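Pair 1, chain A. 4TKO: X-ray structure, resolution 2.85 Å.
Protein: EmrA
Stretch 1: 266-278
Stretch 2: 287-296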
# COMPACT_ATOMS: atom_id res chain seq x y z
N LYS A 266 37.67 27.13 -50.88
CA LYS A 266 38.63 26.30 -50.17
C LYS A 266 38.04 24.96 -49.80
O LYS A 266 38.46 24.35 -48.83
CB LYS A 266 39.16 27.01 -48.92
CG LYS A 266 38.22 27.98 -48.29
CD LYS A 266 38.76 28.50 -46.96
CE LYS A 266 39.88 29.51 -47.14
NZ LYS A 266 40.25 30.14 -45.83
N LEU A 267 37.09 24.48 -50.58
CA LEU A 267 36.50 23.19 -50.30
C LEU A 267 37.04 22.11 -51.23
O LEU A 267 36.62 20.96 -51.18
CB LEU A 267 34.98 23.26 -50.40
CG LEU A 267 34.21 22.06 -49.84
CD1 LEU A 267 33.14 22.55 -48.89
CD2 LEU A 267 33.60 21.21 -50.95
N LYS A 268 38.00 22.51 -52.06
CA LYS A 268 38.49 21.69 -53.18
C LYS A 268 38.60 20.20 -52.86
O LYS A 268 37.85 19.38 -53.40
CB LYS A 268 39.84 22.22 -53.68
CG LYS A 268 40.15 23.66 -53.25
CD LYS A 268 41.28 24.28 -54.09
CE LYS A 268 41.79 25.59 -53.48
NZ LYS A 268 42.93 25.36 -52.55
N GLY A 269 39.53 19.84 -51.99
CA GLY A 269 39.83 18.43 -51.76
C GLY A 269 39.22 17.83 -50.51
O GLY A 269 39.66 16.77 -50.04
N VAL A 270 38.21 18.51 -49.97
CA VAL A 270 37.58 18.11 -48.71
C VAL A 270 36.47 17.07 -48.93
O VAL A 270 35.73 17.12 -49.90
CB VAL A 270 36.98 19.32 -48.00
CG1 VAL A 270 36.22 18.88 -46.76
CG2 VAL A 270 38.07 20.30 -47.63
N LYS A 271 36.35 16.13 -48.00
CA LYS A 271 35.46 15.01 -48.22
C LYS A 271 35.13 14.25 -46.93
O LYS A 271 35.94 14.19 -46.01
CB LYS A 271 36.09 14.09 -49.26
CG LYS A 271 35.41 12.74 -49.44
CD LYS A 271 36.34 11.61 -49.02
CE LYS A 271 37.69 11.68 -49.72
NZ LYS A 271 38.64 10.69 -49.13
N VAL A 272 33.92 13.70 -46.86
CA VAL A 272 33.54 12.92 -45.70
C VAL A 272 34.60 11.87 -45.40
O VAL A 272 35.06 11.17 -46.30
CB VAL A 272 32.17 12.22 -45.88
CG1 VAL A 272 31.95 11.21 -44.78
CG2 VAL A 272 31.05 13.25 -45.91
N GLY A 273 35.00 11.80 -44.14
CA GLY A 273 35.99 10.84 -43.71
C GLY A 273 37.32 11.49 -43.37
O GLY A 273 38.15 10.90 -42.68
N ASN A 274 37.50 12.72 -43.84
CA ASN A 274 38.79 13.37 -43.70
C ASN A 274 39.06 13.84 -42.29
O ASN A 274 38.15 14.26 -41.59
CB ASN A 274 38.91 14.54 -44.68
CG ASN A 274 39.17 14.09 -46.10
OD1 ASN A 274 38.79 12.98 -46.49
ND2 ASN A 274 39.84 14.93 -46.87
N LYS A 275 40.32 13.74 -41.88
CA LYS A 275 40.76 14.23 -40.57
C LYS A 275 40.44 15.69 -40.44
O LYS A 275 40.27 16.39 -41.43
CB LYS A 275 42.26 14.00 -40.37
CG LYS A 275 42.62 12.69 -39.68
CD LYS A 275 42.07 12.68 -38.27
CE LYS A 275 42.88 11.79 -37.35
NZ LYS A 275 42.37 11.92 -35.96
N ALA A 276 40.38 16.17 -39.20
CA ALA A 276 40.19 17.58 -38.95
C ALA A 276 40.70 17.89 -37.57
O ALA A 276 40.78 17.00 -36.72
CB ALA A 276 38.73 17.96 -39.08
N TYR A 277 41.03 19.16 -37.34
CA TYR A 277 41.73 19.58 -36.14
C TYR A 277 41.20 20.91 -35.63
O TYR A 277 41.18 21.90 -36.35
CB TYR A 277 43.23 19.65 -36.44
CG TYR A 277 43.77 18.30 -36.88
CD1 TYR A 277 44.04 17.31 -35.95
CD2 TYR A 277 43.95 17.99 -38.23
CE1 TYR A 277 44.50 16.07 -36.34
CE2 TYR A 277 44.41 16.74 -38.62
CZ TYR A 277 44.68 15.79 -37.67
OH TYR A 277 45.14 14.55 -38.03
N VAL A 278 40.77 20.91 -34.37
CA VAL A 278 40.07 22.06 -33.83
C VAL A 278 40.80 22.68 -32.65
O VAL A 278 41.17 21.99 -31.71
CB VAL A 278 38.65 21.67 -33.35
CG1 VAL A 278 37.84 22.91 -33.06
CG2 VAL A 278 37.95 20.81 -34.39
N LEU A 287 44.07 20.25 -28.29
CA LEU A 287 43.76 20.05 -29.69
C LEU A 287 42.67 19.01 -29.85
O LEU A 287 42.93 17.81 -29.80
CB LEU A 287 45.00 19.63 -30.47
CG LEU A 287 44.69 19.57 -31.96
CD1 LEU A 287 44.60 20.99 -32.54
CD2 LEU A 287 45.69 18.72 -32.70
N PHE A 288 41.44 19.46 -30.06
CA PHE A 288 40.39 18.53 -30.43
C PHE A 288 40.63 18.03 -31.83
O PHE A 288 41.29 18.67 -32.63
CB PHE A 288 39.03 19.19 -30.31
CG PHE A 288 38.66 19.50 -28.90
CD1 PHE A 288 37.97 18.56 -28.14
CD2 PHE A 288 39.03 20.70 -28.32
CE1 PHE A 288 37.63 18.84 -26.83
CE2 PHE A 288 38.71 20.98 -27.00
CZ PHE A 288 38.01 20.04 -26.26
N GLU A 289 40.06 16.88 -32.14
CA GLU A 289 40.43 16.13 -33.32
C GLU A 289 39.22 15.38 -33.83
O GLU A 289 38.42 14.86 -33.04
CB GLU A 289 41.58 15.19 -32.97
CG GLU A 289 42.09 14.28 -34.07
CD GLU A 289 43.34 13.52 -33.63
OE1 GLU A 289 44.18 14.11 -32.90
OE2 GLU A 289 43.48 12.32 -33.99
N GLY A 290 39.04 15.34 -35.15
CA GLY A 290 37.90 14.62 -35.68
C GLY A 290 37.94 14.36 -37.16
O GLY A 290 38.93 14.65 -37.84
N VAL A 291 36.84 13.80 -37.66
CA VAL A 291 36.65 13.58 -39.09
C VAL A 291 35.41 14.29 -39.61
O VAL A 291 34.49 14.61 -38.86
CB VAL A 291 36.47 12.09 -39.44
CG1 VAL A 291 37.81 11.40 -39.50
CG2 VAL A 291 35.53 11.43 -38.44
N VAL A 292 35.39 14.50 -40.92
CA VAL A 292 34.27 15.13 -41.57
C VAL A 292 33.11 14.16 -41.65
O VAL A 292 33.19 13.13 -42.32
CB VAL A 292 34.67 15.61 -42.95
CG1 VAL A 292 33.58 16.48 -43.54
CG2 VAL A 292 35.97 16.39 -42.83
N GLU A 293 32.01 14.50 -40.97
CA GLU A 293 30.85 13.62 -40.89
C GLU A 293 29.92 13.85 -42.09
O GLU A 293 29.43 12.88 -42.67
CB GLU A 293 30.10 13.84 -39.57
CG GLU A 293 29.00 12.81 -39.27
CD GLU A 293 28.49 12.87 -37.83
OE1 GLU A 293 28.85 13.81 -37.08
OE2 GLU A 293 27.72 11.97 -37.43
N GLU A 294 29.70 15.11 -42.46
CA GLU A 294 28.87 15.39 -43.62
C GLU A 294 29.02 16.82 -44.15
O GLU A 294 29.46 17.72 -43.44
CB GLU A 294 27.40 15.11 -43.31
CG GLU A 294 26.66 16.24 -42.62
CD GLU A 294 25.16 15.98 -42.56
OE1 GLU A 294 24.52 16.35 -41.54
OE2 GLU A 294 24.62 15.40 -43.53
N ILE A 295 28.67 17.00 -45.42
CA ILE A 295 28.71 18.31 -46.07
C ILE A 295 27.39 18.62 -46.75
O ILE A 295 26.95 17.86 -47.61
CB ILE A 295 29.80 18.42 -47.13
CG1 ILE A 295 31.11 17.85 -46.60
CG2 ILE A 295 29.94 19.86 -47.56
CD1 ILE A 295 32.23 17.94 -47.60
N SER A 296 26.77 19.73 -46.37
CA SER A 296 25.48 20.10 -46.93
C SER A 296 25.62 20.71 -48.32
O SER A 296 26.51 21.52 -48.55
CB SER A 296 24.76 21.08 -46.00
OG SER A 296 25.53 22.26 -45.85

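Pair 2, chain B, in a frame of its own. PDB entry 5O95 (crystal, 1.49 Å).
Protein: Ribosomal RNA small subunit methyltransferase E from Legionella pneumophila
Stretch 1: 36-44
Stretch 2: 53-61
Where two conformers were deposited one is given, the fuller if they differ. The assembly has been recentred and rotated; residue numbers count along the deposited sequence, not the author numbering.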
# COMPACT_ATOMS: atom_id res chain seq x y z
N ARG B 36 -13.39 9.45 -23.38
CA ARG B 36 -13.48 9.92 -24.76
C ARG B 36 -13.51 8.78 -25.78
O ARG B 36 -12.96 8.89 -26.88
CB ARG B 36 -12.37 10.90 -25.11
CG ARG B 36 -12.35 12.11 -24.25
CD ARG B 36 -11.34 13.07 -24.80
NE ARG B 36 -11.33 14.32 -24.07
CZ ARG B 36 -10.31 15.16 -24.11
NH1 ARG B 36 -9.25 14.84 -24.84
NH2 ARG B 36 -10.34 16.30 -23.43
N MET B 37 -14.15 7.67 -25.42
CA MET B 37 -14.17 6.52 -26.32
C MET B 37 -15.14 6.75 -27.47
O MET B 37 -16.10 7.52 -27.36
CB MET B 37 -14.52 5.25 -25.56
CG MET B 37 -13.53 4.95 -24.47
SD MET B 37 -13.82 3.41 -23.63
CE MET B 37 -13.49 2.25 -24.96
N GLU B 38 -14.87 6.07 -28.59
CA GLU B 38 -15.57 6.34 -29.83
C GLU B 38 -16.26 5.09 -30.35
O GLU B 38 -15.95 3.97 -29.95
CB GLU B 38 -14.59 6.86 -30.90
CG GLU B 38 -13.64 7.93 -30.37
CD GLU B 38 -12.63 8.37 -31.41
OE1 GLU B 38 -12.92 8.22 -32.62
OE2 GLU B 38 -11.55 8.86 -31.01
N GLN B 39 -17.22 5.30 -31.25
CA GLN B 39 -17.91 4.20 -31.90
C GLN B 39 -16.91 3.18 -32.44
O GLN B 39 -15.89 3.55 -33.03
CB GLN B 39 -18.76 4.75 -33.05
CG GLN B 39 -19.40 3.70 -33.93
CD GLN B 39 -20.43 4.30 -34.87
OE1 GLN B 39 -20.83 5.46 -34.71
NE2 GLN B 39 -20.86 3.52 -35.85
N GLY B 40 -17.18 1.90 -32.20
CA GLY B 40 -16.33 0.81 -32.64
C GLY B 40 -15.38 0.28 -31.59
O GLY B 40 -14.90 -0.86 -31.73
N GLU B 41 -15.08 1.05 -30.55
CA GLU B 41 -14.15 0.60 -29.53
C GLU B 41 -14.77 -0.47 -28.63
O GLU B 41 -15.99 -0.52 -28.43
CB GLU B 41 -13.66 1.78 -28.69
CG GLU B 41 -12.93 2.84 -29.51
CD GLU B 41 -12.35 3.96 -28.64
OE1 GLU B 41 -11.72 3.65 -27.61
OE2 GLU B 41 -12.54 5.14 -28.99
N GLN B 42 -13.91 -1.34 -28.10
CA GLN B 42 -14.33 -2.47 -27.28
C GLN B 42 -14.39 -2.09 -25.81
O GLN B 42 -13.62 -1.26 -25.32
CB GLN B 42 -13.35 -3.63 -27.45
CG GLN B 42 -13.22 -4.09 -28.89
CD GLN B 42 -14.49 -4.74 -29.38
OE1 GLN B 42 -15.10 -5.53 -28.67
NE2 GLN B 42 -14.89 -4.40 -30.60
N LEU B 43 -15.30 -2.76 -25.09
CA LEU B 43 -15.45 -2.63 -23.65
C LEU B 43 -15.78 -4.00 -23.09
O LEU B 43 -16.41 -4.83 -23.75
CB LEU B 43 -16.66 -1.74 -23.27
CG LEU B 43 -16.65 -0.25 -23.55
CD1 LEU B 43 -18.01 0.37 -23.25
CD2 LEU B 43 -15.58 0.41 -22.70
N THR B 44 -15.36 -4.23 -21.85
CA THR B 44 -15.77 -5.39 -21.09
C THR B 44 -16.65 -4.88 -19.97
O THR B 44 -16.16 -4.20 -19.06
CB THR B 44 -14.57 -6.14 -20.52
OG1 THR B 44 -13.72 -6.60 -21.58
CG2 THR B 44 -15.04 -7.35 -19.69
N PHE B 53 -19.17 -9.17 -19.99
CA PHE B 53 -19.91 -8.99 -21.24
C PHE B 53 -18.99 -8.29 -22.23
O PHE B 53 -18.60 -7.14 -22.01
CB PHE B 53 -21.18 -8.18 -20.97
CG PHE B 53 -22.08 -8.81 -19.96
CD1 PHE B 53 -21.88 -8.58 -18.59
CD2 PHE B 53 -23.14 -9.63 -20.36
CE1 PHE B 53 -22.68 -9.18 -17.64
CE2 PHE B 53 -23.95 -10.25 -19.42
CZ PHE B 53 -23.73 -10.00 -18.05
N THR B 54 -18.61 -8.99 -23.29
CA THR B 54 -17.78 -8.37 -24.31
C THR B 54 -18.67 -7.51 -25.17
O THR B 54 -19.69 -7.99 -25.69
CB THR B 54 -17.08 -9.44 -25.14
OG1 THR B 54 -16.25 -10.23 -24.29
CG2 THR B 54 -16.19 -8.79 -26.21
N ALA B 55 -18.33 -6.24 -25.31
CA ALA B 55 -19.22 -5.28 -25.94
C ALA B 55 -18.41 -4.35 -26.82
O ALA B 55 -17.19 -4.23 -26.70
CB ALA B 55 -20.03 -4.47 -24.91
N SER B 56 -19.11 -3.68 -27.72
CA SER B 56 -18.50 -2.64 -28.52
C SER B 56 -19.44 -1.45 -28.56
O SER B 56 -20.66 -1.58 -28.43
CB SER B 56 -18.18 -3.12 -29.93
OG SER B 56 -19.37 -3.50 -30.58
N ILE B 57 -18.85 -0.28 -28.75
CA ILE B 57 -19.62 0.95 -28.75
C ILE B 57 -20.29 1.09 -30.10
O ILE B 57 -19.61 1.19 -31.13
CB ILE B 57 -18.74 2.16 -28.42
CG1 ILE B 57 -18.18 1.99 -27.00
CG2 ILE B 57 -19.55 3.43 -28.55
CD1 ILE B 57 -17.44 3.20 -26.47
N GLU B 58 -21.62 1.07 -30.11
CA GLU B 58 -22.36 1.16 -31.35
C GLU B 58 -22.69 2.60 -31.72
O GLU B 58 -22.75 2.94 -32.90
CB GLU B 58 -23.64 0.33 -31.26
CG GLU B 58 -24.29 0.08 -32.62
CD GLU B 58 -25.34 -1.01 -32.57
OE1 GLU B 58 -26.54 -0.67 -32.52
OE2 GLU B 58 -24.96 -2.20 -32.56
N ARG B 59 -22.88 3.46 -30.72
CA ARG B 59 -23.29 4.83 -30.98
C ARG B 59 -22.99 5.67 -29.75
O ARG B 59 -23.23 5.23 -28.62
CB ARG B 59 -24.79 4.88 -31.32
CG ARG B 59 -25.42 6.26 -31.28
CD ARG B 59 -26.78 6.22 -31.97
NE ARG B 59 -27.46 4.94 -31.77
CZ ARG B 59 -28.57 4.78 -31.05
NH1 ARG B 59 -29.14 5.82 -30.46
NH2 ARG B 59 -29.10 3.57 -30.92
N VAL B 60 -22.43 6.85 -29.97
CA VAL B 60 -22.19 7.83 -28.91
C VAL B 60 -22.97 9.09 -29.29
O VAL B 60 -22.59 9.80 -30.23
CB VAL B 60 -20.70 8.15 -28.73
CG1 VAL B 60 -20.52 9.21 -27.65
CG2 VAL B 60 -19.92 6.91 -28.37
N LYS B 61 -24.06 9.35 -28.58
CA LYS B 61 -24.90 10.53 -28.79
C LYS B 61 -24.75 11.42 -27.56
O LYS B 61 -25.40 11.19 -26.54
CB LYS B 61 -26.35 10.14 -29.03
CG LYS B 61 -27.28 11.33 -29.20
CD LYS B 61 -28.70 10.90 -29.55
CE LYS B 61 -29.62 12.10 -29.66
NZ LYS B 61 -31.03 11.73 -29.98
O HOH W 1 -21.47 7.31 -32.60
O HOH W 2 -14.18 -9.10 -22.75

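The sharpest difference between the two pairs lies where Ala A276 faces Gly A290 in pair 1 and Leu B43 faces Ala B55 in pair 2. Both are antiparallel hydrogen-bonded pairs, but in pair 1 neither residue extends beyond a CB, whereas in pair 2 the leucine reaches along the sheet until its CD1 lies 4.1 Å from CG1 of Ile B57.

The backbones around this site nevertheless superpose with an RMSD of 0.5 Å over 14 central residues. In each, a type II turn, Lys A271 to Asn A274 or Glu B38 to Glu B41, leads into a strand that runs antiparallel to the second stretch. The third turn position is glycine in both, Gly A273 and Gly B40, with phi near 100°, where a CB would be jammed against the preceding carbonyl. Its amide is bound by the opposite strand: Gly A273 N donates to Val A292 O at 2.9 Å, and Gly B40 N to Ile B57 O at 2.7 Å. The return bond, Val A292 N to Asn A274 O or Ile B57 N to Glu B41 O, is 2.9 Å in both pairs, so one residue of the second strand clamps the end of the turn through both its N and its O.

That residue also points its side chain toward the first stretch, and the side-chain centres of Val A292 and Ile B57 fall 0.4 Å apart. The longer isoleucine carries CD1 to 3.7 Å from CB of Met B37. At the position matching Met B37, Val A270 instead meets Ile A295, CG1 to CD1 at 4.2 Å; Ile A295 matches the smaller Val B60, whose CG2 lies 4.0 Å from Met B37 O. Bulk is thus distributed differently over matched positions.

Beside the turn, Val A272 packs its CG2 3.6 Å from Glu A293 O. Its counterpart Gln B39 has a polar end, and a water bridges the stretches there, donating to Gln B39 OE1 at 2.9 Å and accepting from Val B60 N at 2.8 Å.

On the sheet face bearing Tyr A277 and Glu A289, the tyrosine CE1 rests 3.8 Å from Glu A289 CG, an oblique approach to the ring. Lys A275 forms a salt bridge to the same glutamate, although its modelled NZ to OE2 distance of 2.3 Å is too short to be trusted. Threonines occupy the matching cross-strand positions in pair 2, and a second water links Thr B44 OG1 and Thr B54 OG1, 2.8 Å from each, filling the space between two short side chains.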